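HIT family hydrolase (Legionella pneumophila subsp. pneumophila, PDB 6D6J) binds zinc and probably acts as a hydrolase of the histidine triad (HIT) family. Local coordinates at residues S65-L68 against A69-I73. Numbering follows the deposited sequence.
Sequences SELL and ANILI
Ala-69 N donates to Ser-65 O at 2.9 Å, one of four i to i+4 bonds that join 65-68 to 69-73 within a single helix. Its methyl lies back against the preceding turn, with CB 3.6 Å from Glu-66 O. Two residues on, Ile-71 N reaches Leu-67 O, also at 2.9 Å; Ile-71 CG1 stands beside the backbone N (chi1 -73°), which brings it to 3.4 Å from Leu-67 O. Ile-71 CD1 then ends 4.5 Å from Leu-67 CG, a loose apolar touch. Leu-68 O takes the longer bond from Leu-72 N, 3.2 Å, while Leu-68 CG, anti to the backbone N (chi1 -169°), leads the side chain onto Ile-57, Val-60, Ile-106 and Phe-93. Glu-66 and Asn-70 run alongside each other, carboxylate and amide planes only 17° apart, with Asn-70 ND2 3.7 Å from Glu-66 CG; a water bridges Glu-66 OE1 and Asn-70 ND2 through two weak bonds. The Ile-71 side chain is about 7 Å from that of His-107, the predicted active-site histidine. Ile-71 and Leu-67 pack on strands 32-36 and 44-50, Leu-68 and Leu-72 on strand 89-95, while Leu-72 also meets Phe-93 of the second subunit, so the segment joins the antiparallel sheet to the dimer interface.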
ATOM      1  N   SER B  65      13.515  -4.671  -0.699  1.00  7.53           N
ATOM      2  CA  SER B  65      12.614  -3.628  -1.180  1.00  7.94           C
ATOM      3  C   SER B  65      12.090  -3.915  -2.577  1.00  7.60           C
ATOM      4  O   SER B  65      10.951  -3.559  -2.875  1.00  6.94           O
ATOM      5  CB  SER B  65      13.264  -2.248  -1.097  1.00  8.86           C
ATOM      6  OG  SER B  65      14.353  -2.156  -2.001  1.00 10.80           O
ATOM      7  N   GLU B  66      12.884  -4.565  -3.433  1.00  7.27           N
ATOM      8  CA  GLU B  66      12.389  -4.967  -4.747  1.00  8.04           C
ATOM      9  C   GLU B  66      11.267  -5.997  -4.627  1.00  7.12           C
ATOM     10  O   GLU B  66      10.252  -5.905  -5.324  1.00  6.92           O
ATOM     11  CB  GLU B  66      13.544  -5.506  -5.591  1.00 11.16           C
ATOM     12  CG  GLU B  66      13.082  -5.989  -6.974  1.00 14.86           C
ATOM     13  CD  GLU B  66      14.230  -6.401  -7.866  1.00 18.43           C
ATOM     14  OE1 GLU B  66      14.445  -5.751  -8.916  1.00 19.22           O
ATOM     15  OE2 GLU B  66      14.928  -7.370  -7.513  1.00 20.21           O
ATOM     16  N   LEU B  67      11.429  -6.978  -3.736  1.00  6.93           N
ATOM     17  CA  LEU B  67      10.352  -7.921  -3.454  1.00  6.53           C
ATOM     18  C   LEU B  67       9.074  -7.197  -3.033  1.00  6.37           C
ATOM     19  O   LEU B  67       7.973  -7.519  -3.505  1.00  6.36           O
ATOM     20  CB  LEU B  67      10.823  -8.904  -2.378  1.00  7.66           C
ATOM     21  CG  LEU B  67       9.788  -9.872  -1.824  1.00  8.12           C
ATOM     22  CD1 LEU B  67       9.270 -10.836  -2.895  1.00  9.08           C
ATOM     23  CD2 LEU B  67      10.407 -10.639  -0.654  1.00  9.33           C
ATOM     24  N   LEU B  68       9.202  -6.199  -2.158  1.00  6.06           N
ATOM     25  CA  LEU B  68       8.030  -5.454  -1.712  1.00  6.43           C
ATOM     26  C   LEU B  68       7.373  -4.710  -2.876  1.00  5.90           C
ATOM     27  O   LEU B  68       6.141  -4.724  -3.023  1.00  5.89           O
ATOM     28  CB  LEU B  68       8.419  -4.492  -0.585  1.00  7.06           C
ATOM     29  CG  LEU B  68       7.218  -3.851   0.130  1.00  8.39           C
ATOM     30  CD1 LEU B  68       6.410  -4.894   0.903  1.00  9.15           C
ATOM     31  CD2 LEU B  68       7.671  -2.732   1.059  1.00  8.35           C
ATOM     32  N   ALA B  69       8.179  -4.073  -3.729  1.00  6.13           N
ATOM     33  CA  ALA B  69       7.621  -3.414  -4.906  1.00  6.32           C
ATOM     34  C   ALA B  69       6.946  -4.419  -5.823  1.00  5.82           C
ATOM     35  O   ALA B  69       5.905  -4.127  -6.421  1.00  6.48           O
ATOM     36  CB  ALA B  69       8.727  -2.680  -5.655  1.00  6.54           C
ATOM     37  N   ASN B  70       7.508  -5.623  -5.926  1.00  5.59           N
ATOM     38  CA  ASN B  70       6.933  -6.632  -6.808  1.00  6.23           C
ATOM     39  C   ASN B  70       5.623  -7.181  -6.262  1.00  5.78           C
ATOM     40  O   ASN B  70       4.751  -7.584  -7.043  1.00  5.92           O
ATOM     41  CB  ASN B  70       7.953  -7.732  -7.086  1.00  7.57           C
ATOM     42  CG  ASN B  70       9.011  -7.281  -8.066  1.00  9.33           C
ATOM     43  OD1 ASN B  70       8.813  -6.303  -8.792  1.00 11.41           O
ATOM     44  ND2 ASN B  70      10.134  -7.956  -8.069  1.00 11.34           N
ATOM     45  N   ILE B  71       5.450  -7.171  -4.940  1.00  5.76           N
ATOM     46  CA  ILE B  71       4.149  -7.485  -4.355  1.00  5.84           C
ATOM     47  C   ILE B  71       3.108  -6.469  -4.806  1.00  5.40           C
ATOM     48  O   ILE B  71       1.979  -6.828  -5.169  1.00  5.66           O
ATOM     49  CB  ILE B  71       4.288  -7.566  -2.826  1.00  6.48           C
ATOM     50  CG1 ILE B  71       5.018  -8.858  -2.449  1.00  7.85           C
ATOM     51  CG2 ILE B  71       2.937  -7.446  -2.128  1.00  6.81           C
ATOM     52  CD1 ILE B  71       5.527  -8.866  -1.027  1.00  9.01           C
ATOM     53  N   LEU B  72       3.477  -5.188  -4.801  1.00  5.32           N
ATOM     54  CA  LEU B  72       2.583  -4.128  -5.256  1.00  5.64           C
ATOM     55  C   LEU B  72       2.275  -4.263  -6.745  1.00  5.70           C
ATOM     56  O   LEU B  72       1.110  -4.167  -7.158  1.00  5.96           O
ATOM     57  CB  LEU B  72       3.222  -2.781  -4.928  1.00  6.61           C
ATOM     58  CG  LEU B  72       2.540  -1.536  -5.466  1.00  7.89           C
ATOM     59  CD1 LEU B  72       1.105  -1.445  -5.004  1.00  8.76           C
ATOM     60  CD2 LEU B  72       3.308  -0.298  -5.018  1.00  8.40           C
ATOM     61  N   ILE B  73       3.296  -4.534  -7.561  1.00  5.87           N
ATOM     62  CA  ILE B  73       3.069  -4.731  -8.987  1.00  6.64           C
ATOM     63  C   ILE B  73       2.167  -5.936  -9.224  1.00  6.09           C
ATOM     64  O   ILE B  73       1.241  -5.879 -10.041  1.00  6.48           O
ATOM     65  CB  ILE B  73       4.412  -4.845  -9.724  1.00  6.67           C
ATOM     66  CG1 ILE B  73       5.164  -3.508  -9.671  1.00  7.22           C
ATOM     67  CG2 ILE B  73       4.197  -5.271 -11.184  1.00  8.33           C
ATOM     68  CD1 ILE B  73       6.648  -3.628  -9.983  1.00  7.70           C
TER
HETATM   69  O   HOH W   1      12.199  -6.379 -10.354  1.00 40.03           O